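NADPH-flavin oxidoreductase (PDB 2H0U) binds FMN and uses it to pass electrons from NAD(P)H to flavins, as a homodimeric member of the nitroreductase family. Local coordinates at the flavin mononucleotide site. Coordinates in Å, arbitrary orientation; residue numbers count along the deposited sequence, not the author numbering. Chains: chain A/B, NADPH-flavin oxidoreductase.

The flavin mononucleotide site. Residues chain A 13-15, 17, 143, 161-165, 204, 206; chain B 41-45, 141, 144. With FMN (flavin mononucleotide), chain C.
Flavin mononucleotide, the cofactor of this nitroreductase-family enzyme, lies in a cleft that both subunits line. Its phosphate is met by the side chains of A:Arg13, A:Lys204 and A:Arg206, which should offset its negative charge. A:Arg13 grips it end-on: NH1 lies 2.8 Å from FMN O1P, almost in the guanidinium plane, while NH2 reaches O3P from a tilted approach. FMN O3P also accepts from A:Lys204 NZ and, at 2.7 Å, from A:Arg206 NH2, and the backbone N of A:Ala15 binds O2P. On the isoalloxazine, recognition is largely by backbone. A:Glu164 N donates to FMN N5 at 3.0 Å. A:Gly165 N donates to FMN O4 at 2.8 Å. A:Lys17 NZ bonds O2 and, lying near N1, may help to stabilise negative charge there in the reduced flavin. The benzenoid ring is sandwiched between A:Pro162 CB and B:Ser43 CA.

Beyond these contacts, A:Glu164, with CG anti to its carbonyl carbon (chi1 -79°) and packed against C6, extends its carboxylate to chain B. B:Gln141 NE2 meets it tip to tip at the syn lone pair of OE2, the planes 86° apart; A:Tyr143 OH reaches A:Glu164 OE2 from above the carboxylate plane at 2.6 Å. B:Ser43 OG, anti to its backbone N, meets OE1 from well above that plane (57°). B:Gln141 OE1 accepts from B:Ser43 N, probably helping to hold B:Ser43 against the flavin. A:Lys204 NZ is positioned by A:Arg13 O, 2.8 Å away.

Strand 159-163 of chain A runs along one flavin face; 3-10 turn 43-45 and helix 131-155 of chain B complete the site at the dimer interface.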
ATOM      1  N   ARG A  13      -7.421   4.882 -13.823  1.00 21.79           N
ATOM      2  CA  ARG A  13      -6.127   4.483 -13.273  1.00 21.10           C
ATOM      3  C   ARG A  13      -5.889   3.049 -13.765  1.00 20.56           C
ATOM      4  O   ARG A  13      -6.619   2.149 -13.392  1.00 21.47           O
ATOM      5  CB  ARG A  13      -6.188   4.512 -11.723  1.00 20.97           C
ATOM      6  CG  ARG A  13      -4.802   4.672 -10.984  1.00 23.34           C
ATOM      7  CD  ARG A  13      -3.910   3.391 -11.004  1.00 22.91           C
ATOM      8  NE  ARG A  13      -4.726   2.184 -10.845  1.00 20.40           N
ATOM      9  CZ  ARG A  13      -4.444   0.986 -11.345  1.00 19.06           C
ATOM     10  NH1 ARG A  13      -3.308   0.789 -12.000  1.00 17.97           N
ATOM     11  NH2 ARG A  13      -5.324  -0.004 -11.201  1.00 18.85           N
ATOM     12  N   PHE A  14      -4.890   2.842 -14.619  1.00 19.87           N
ATOM     13  CA  PHE A  14      -4.557   1.498 -15.062  1.00 20.35           C
ATOM     14  C   PHE A  14      -3.049   1.441 -15.203  1.00 19.66           C
ATOM     15  O   PHE A  14      -2.374   2.461 -15.123  1.00 19.25           O
ATOM     16  CB  PHE A  14      -5.235   1.159 -16.407  1.00 20.53           C
ATOM     17  CG  PHE A  14      -4.565   1.789 -17.602  1.00 21.16           C
ATOM     18  CD1 PHE A  14      -3.797   1.018 -18.494  1.00 19.69           C
ATOM     19  CD2 PHE A  14      -4.724   3.167 -17.859  1.00 19.14           C
ATOM     20  CE1 PHE A  14      -3.204   1.622 -19.615  1.00 21.01           C
ATOM     21  CE2 PHE A  14      -4.095   3.769 -18.946  1.00 17.58           C
ATOM     22  CZ  PHE A  14      -3.350   3.011 -19.825  1.00 20.62           C
ATOM     23  N   ALA A  15      -2.519   0.246 -15.403  1.00 19.73           N
ATOM     24  CA  ALA A  15      -1.077   0.099 -15.505  1.00 19.82           C
ATOM     25  C   ALA A  15      -0.647   0.459 -16.932  1.00 19.11           C
ATOM     26  O   ALA A  15      -0.668  -0.383 -17.872  1.00 19.44           O
ATOM     27  CB  ALA A  15      -0.635  -1.325 -15.108  1.00 18.93           C
ATOM     28  N   LYS A  17       1.584   1.024 -19.924  1.00 19.06           N
ATOM     29  CA  LYS A  17       2.877   0.473 -20.382  1.00 20.10           C
ATOM     30  C   LYS A  17       3.502   1.243 -21.543  1.00 19.77           C
ATOM     31  O   LYS A  17       4.702   1.063 -21.830  1.00 20.47           O
ATOM     32  CB  LYS A  17       2.751  -0.999 -20.820  1.00 21.00           C
ATOM     33  CG  LYS A  17       2.288  -2.048 -19.769  1.00 24.01           C
ATOM     34  CD  LYS A  17       2.458  -1.650 -18.301  1.00 26.80           C
ATOM     35  CE  LYS A  17       1.688  -2.640 -17.403  1.00 23.46           C
ATOM     36  NZ  LYS A  17       1.830  -4.105 -17.794  1.00 26.29           N
ATOM     37  N   TYR A 143       3.919   1.242   0.175  1.00  6.89           N
ATOM     38  CA  TYR A 143       2.918   0.902  -0.871  1.00  6.88           C
ATOM     39  C   TYR A 143       1.740   1.865  -0.764  1.00  7.36           C
ATOM     40  O   TYR A 143       1.125   2.189  -1.766  1.00  6.69           O
ATOM     41  CB  TYR A 143       2.475  -0.565  -0.795  1.00  7.24           C
ATOM     42  CG  TYR A 143       3.413  -1.529  -1.549  1.00  7.11           C
ATOM     43  CD1 TYR A 143       4.775  -1.588  -1.228  1.00  8.65           C
ATOM     44  CD2 TYR A 143       2.947  -2.335  -2.603  1.00  8.18           C
ATOM     45  CE1 TYR A 143       5.684  -2.451  -1.916  1.00  7.42           C
ATOM     46  CE2 TYR A 143       3.827  -3.225  -3.286  1.00  6.38           C
ATOM     47  CZ  TYR A 143       5.195  -3.246  -2.923  1.00  6.35           C
ATOM     48  OH  TYR A 143       6.104  -4.051  -3.542  1.00  8.16           O
ATOM     49  N   CYS A 161       2.481   3.449 -13.684  1.00  8.34           N
ATOM     50  CA  CYS A 161       2.586   2.008 -13.589  1.00  8.13           C
ATOM     51  C   CYS A 161       3.420   1.666 -12.362  1.00  8.18           C
ATOM     52  O   CYS A 161       4.542   2.176 -12.208  1.00  7.74           O
ATOM     53  CB  CYS A 161       3.197   1.387 -14.864  1.00  9.04           C
ATOM     54  SG  CYS A 161       3.083  -0.471 -14.830  1.00 11.93           S
ATOM     55  N   PRO A 162       2.863   0.827 -11.458  1.00  8.34           N
ATOM     56  CA  PRO A 162       3.632   0.330 -10.302  1.00  7.50           C
ATOM     57  C   PRO A 162       4.612  -0.697 -10.854  1.00  8.48           C
ATOM     58  O   PRO A 162       4.282  -1.389 -11.827  1.00  8.21           O
ATOM     59  CB  PRO A 162       2.587  -0.406  -9.456  1.00  7.93           C
ATOM     60  CG  PRO A 162       1.267  -0.243 -10.156  1.00  7.95           C
ATOM     61  CD  PRO A 162       1.525   0.202 -11.549  1.00  7.45           C
ATOM     62  N   ILE A 163       5.781  -0.813 -10.232  1.00  7.16           N
ATOM     63  CA  ILE A 163       6.851  -1.627 -10.796  1.00  7.84           C
ATOM     64  C   ILE A 163       7.595  -2.390  -9.685  1.00  7.61           C
ATOM     65  O   ILE A 163       8.229  -1.790  -8.830  1.00  7.74           O
ATOM     66  CB  ILE A 163       7.887  -0.770 -11.630  1.00  7.12           C
ATOM     67  CG1 ILE A 163       7.258  -0.085 -12.855  1.00  7.89           C
ATOM     68  CG2 ILE A 163       9.117  -1.647 -12.048  1.00  6.77           C
ATOM     69  CD1 ILE A 163       8.157   1.022 -13.470  1.00  8.76           C
ATOM     70  N   GLU A 164       7.494  -3.721  -9.722  1.00  7.89           N
ATOM     71  CA  GLU A 164       8.290  -4.603  -8.881  1.00  8.49           C
ATOM     72  C   GLU A 164       9.321  -5.389  -9.704  1.00  8.70           C
ATOM     73  O   GLU A 164      10.191  -6.025  -9.121  1.00  9.14           O
ATOM     74  CB  GLU A 164       7.379  -5.619  -8.142  1.00  8.42           C
ATOM     75  CG  GLU A 164       6.654  -5.039  -6.899  1.00  6.62           C
ATOM     76  CD  GLU A 164       5.734  -6.088  -6.241  1.00  9.18           C
ATOM     77  OE1 GLU A 164       5.723  -7.246  -6.709  1.00 10.90           O
ATOM     78  OE2 GLU A 164       5.079  -5.764  -5.231  1.00  8.88           O
ATOM     79  N   GLY A 165       9.206  -5.343 -11.026  1.00  9.40           N
ATOM     80  CA  GLY A 165      10.020  -6.185 -11.945  1.00 10.81           C
ATOM     81  C   GLY A 165      11.466  -5.714 -12.177  1.00 11.17           C
ATOM     82  O   GLY A 165      11.826  -5.227 -13.259  1.00 12.89           O
ATOM     83  N   LYS A 204     -10.414  -3.335 -17.116  1.00 19.49           N
ATOM     84  CA  LYS A 204     -10.132  -4.068 -15.886  1.00 18.46           C
ATOM     85  C   LYS A 204     -10.575  -5.514 -16.018  1.00 19.74           C
ATOM     86  O   LYS A 204     -11.646  -5.789 -16.577  1.00 18.68           O
ATOM     87  CB  LYS A 204     -10.876  -3.424 -14.714  1.00 18.67           C
ATOM     88  CG  LYS A 204     -10.304  -2.121 -14.303  1.00 17.76           C
ATOM     89  CD  LYS A 204      -9.147  -2.337 -13.303  1.00 17.76           C
ATOM     90  CE  LYS A 204      -8.505  -0.994 -12.860  1.00 17.92           C
ATOM     91  NZ  LYS A 204      -7.612  -0.404 -13.958  1.00 20.04           N
ATOM     92  N   ARG A 206     -10.962  -8.417 -13.063  1.00 16.59           N
ATOM     93  CA  ARG A 206     -10.854  -8.676 -11.610  1.00 16.43           C
ATOM     94  C   ARG A 206     -11.773  -9.816 -11.227  1.00 16.72           C
ATOM     95  O   ARG A 206     -12.755 -10.082 -11.938  1.00 16.56           O
ATOM     96  CB  ARG A 206     -11.278  -7.421 -10.801  1.00 16.23           C
ATOM     97  CG  ARG A 206     -10.320  -6.201 -10.864  1.00 16.93           C
ATOM     98  CD  ARG A 206      -8.921  -6.519 -10.309  1.00 17.75           C
ATOM     99  NE  ARG A 206      -8.096  -5.303 -10.262  1.00 18.33           N
ATOM    100  CZ  ARG A 206      -7.436  -4.798 -11.299  1.00 18.83           C
ATOM    101  NH1 ARG A 206      -7.424  -5.419 -12.469  1.00 16.37           N
ATOM    102  NH2 ARG A 206      -6.764  -3.670 -11.153  1.00 17.55           N
TER
ATOM    103  N   PRO B  41      -5.027  -2.398  -8.156  1.00  9.13           N
ATOM    104  CA  PRO B  41      -3.969  -3.179  -8.865  1.00  8.04           C
ATOM    105  C   PRO B  41      -3.176  -4.017  -7.904  1.00  8.65           C
ATOM    106  O   PRO B  41      -3.139  -3.725  -6.683  1.00  9.02           O
ATOM    107  CB  PRO B  41      -3.056  -2.104  -9.458  1.00  7.68           C
ATOM    108  CG  PRO B  41      -3.226  -0.870  -8.459  1.00  8.23           C
ATOM    109  CD  PRO B  41      -4.671  -0.972  -7.954  1.00  8.83           C
ATOM    110  N   SER B  42      -2.532  -5.048  -8.445  1.00 10.03           N
ATOM    111  CA  SER B  42      -1.677  -5.910  -7.631  1.00 11.08           C
ATOM    112  C   SER B  42      -0.571  -6.425  -8.522  1.00 10.87           C
ATOM    113  O   SER B  42      -0.746  -6.512  -9.731  1.00 11.26           O
ATOM    114  CB  SER B  42      -2.461  -7.096  -7.062  1.00 11.26           C
ATOM    115  OG  SER B  42      -3.164  -7.774  -8.105  1.00 12.24           O
ATOM    116  N   SER B  43       0.546  -6.808  -7.919  1.00 10.92           N
ATOM    117  CA  SER B  43       1.661  -7.368  -8.676  1.00 11.44           C
ATOM    118  C   SER B  43       1.213  -8.609  -9.459  1.00 11.99           C
ATOM    119  O   SER B  43       0.596  -9.526  -8.883  1.00 11.34           O
ATOM    120  CB  SER B  43       2.799  -7.713  -7.728  1.00 11.80           C
ATOM    121  OG  SER B  43       3.942  -8.072  -8.494  1.00 12.86           O
ATOM    122  N   ILE B  44       1.475  -8.595 -10.777  1.00 13.00           N
ATOM    123  CA  ILE B  44       1.170  -9.692 -11.720  1.00 13.74           C
ATOM    124  C   ILE B  44      -0.347  -9.848 -11.869  1.00 13.09           C
ATOM    125  O   ILE B  44      -0.843 -10.857 -12.372  1.00 12.06           O
ATOM    126  CB  ILE B  44       1.817 -11.069 -11.339  1.00 14.15           C
ATOM    127  CG1 ILE B  44       3.166 -10.886 -10.616  1.00 13.34           C
ATOM    128  CG2 ILE B  44       1.964 -11.977 -12.631  1.00 18.43           C
ATOM    129  CD1 ILE B  44       3.888 -12.192 -10.159  1.00 14.82           C
ATOM    130  N   GLY B  45      -1.075  -8.808 -11.476  1.00 11.65           N
ATOM    131  CA  GLY B  45      -2.525  -8.877 -11.364  1.00 11.74           C
ATOM    132  C   GLY B  45      -3.149 -10.040 -10.577  1.00 12.23           C
ATOM    133  O   GLY B  45      -4.262 -10.468 -10.907  1.00 11.90           O
ATOM    134  N   GLN B 141       0.336  -5.862  -1.350  1.00  6.95           N
ATOM    135  CA  GLN B 141      -0.673  -5.580  -2.372  1.00  7.33           C
ATOM    136  C   GLN B 141      -1.956  -5.099  -1.674  1.00  6.90           C
ATOM    137  O   GLN B 141      -2.604  -4.166  -2.156  1.00  6.71           O
ATOM    138  CB  GLN B 141      -0.996  -6.830  -3.235  1.00  7.72           C
ATOM    139  CG  GLN B 141       0.277  -7.641  -3.721  1.00  8.55           C
ATOM    140  CD  GLN B 141       1.310  -6.776  -4.417  1.00  6.74           C
ATOM    141  OE1 GLN B 141       0.993  -6.026  -5.341  1.00  9.13           O
ATOM    142  NE2 GLN B 141       2.560  -6.896  -3.988  1.00  9.39           N
ATOM    143  N   ILE B 144      -2.142  -1.375  -0.938  1.00  6.76           N
ATOM    144  CA  ILE B 144      -2.657  -0.592  -2.091  1.00  7.77           C
ATOM    145  C   ILE B 144      -4.197  -0.597  -2.061  1.00  6.94           C
ATOM    146  O   ILE B 144      -4.846   0.430  -2.188  1.00  6.44           O
ATOM    147  CB  ILE B 144      -2.164  -1.140  -3.448  1.00  7.49           C
ATOM    148  CG1 ILE B 144      -0.645  -1.144  -3.476  1.00  8.23           C
ATOM    149  CG2 ILE B 144      -2.782  -0.293  -4.645  1.00  6.62           C
ATOM    150  CD1 ILE B 144      -0.094  -1.865  -4.823  1.00  9.16           C
TER
HETATM  151  N1  FMN C 301       3.606  -4.167 -14.558  1.00 14.90           N
HETATM  152  C2  FMN C 301       4.758  -4.338 -15.313  1.00 15.17           C
HETATM  153  O2  FMN C 301       4.664  -4.376 -16.533  1.00 15.96           O
HETATM  154  N3  FMN C 301       5.982  -4.508 -14.721  1.00 15.03           N
HETATM  155  C4  FMN C 301       6.081  -4.528 -13.352  1.00 14.41           C
HETATM  156  O4  FMN C 301       7.191  -4.533 -12.826  1.00 15.77           O
HETATM  157  C4A FMN C 301       4.904  -4.392 -12.583  1.00 13.56           C
HETATM  158  N5  FMN C 301       4.979  -4.413 -11.212  1.00 14.25           N
HETATM  159  C5A FMN C 301       3.859  -4.179 -10.432  1.00 13.50           C
HETATM  160  C6  FMN C 301       4.022  -4.185  -9.031  1.00 13.41           C
HETATM  161  C7  FMN C 301       2.882  -3.957  -8.244  1.00 12.61           C
HETATM  162  C7M FMN C 301       3.101  -3.586  -6.805  1.00 10.55           C
HETATM  163  C8  FMN C 301       1.608  -3.774  -8.815  1.00 12.88           C
HETATM  164  C8M FMN C 301       0.460  -3.240  -7.948  1.00  7.45           C
HETATM  165  C9  FMN C 301       1.475  -3.777 -10.195  1.00 13.46           C
HETATM  166  C9A FMN C 301       2.603  -4.001 -11.011  1.00 14.16           C
HETATM  167  N10 FMN C 301       2.489  -4.033 -12.408  1.00 13.01           N
HETATM  168  C10 FMN C 301       3.662  -4.193 -13.186  1.00 13.37           C
HETATM  169  C1' FMN C 301       1.177  -3.855 -13.115  1.00 11.41           C
HETATM  170  C2' FMN C 301       0.198  -5.005 -12.841  1.00 12.03           C
HETATM  171  O2' FMN C 301       0.396  -5.996 -13.821  1.00 13.76           O
HETATM  172  C3' FMN C 301      -1.216  -4.418 -12.936  1.00 14.09           C
HETATM  173  O3' FMN C 301      -1.405  -3.448 -11.924  1.00 14.09           O
HETATM  174  C4' FMN C 301      -2.352  -5.420 -12.760  1.00 13.65           C
HETATM  175  O4' FMN C 301      -2.310  -6.322 -13.853  1.00 15.49           O
HETATM  176  C5' FMN C 301      -3.755  -4.789 -12.667  1.00 16.24           C
HETATM  177  O5' FMN C 301      -3.971  -4.062 -13.890  1.00 14.50           O
HETATM  178  P   FMN C 301      -4.297  -2.495 -13.835  1.00 14.83           P
HETATM  179  O1P FMN C 301      -3.200  -1.868 -13.013  1.00 12.96           O
HETATM  180  O2P FMN C 301      -4.266  -2.003 -15.280  1.00 16.69           O
HETATM  181  O3P FMN C 301      -5.649  -2.260 -13.213  1.00 13.53           O
HETATM  182  O   HOH W   1      -6.748  -2.511 -16.237  1.00 17.37           O
HETATM  183  O   HOH W   2       2.911  -7.215 -12.781  1.00 21.25           O
HETATM  184  O   HOH W   3      -0.546  -5.131 -16.465  1.00 23.04           O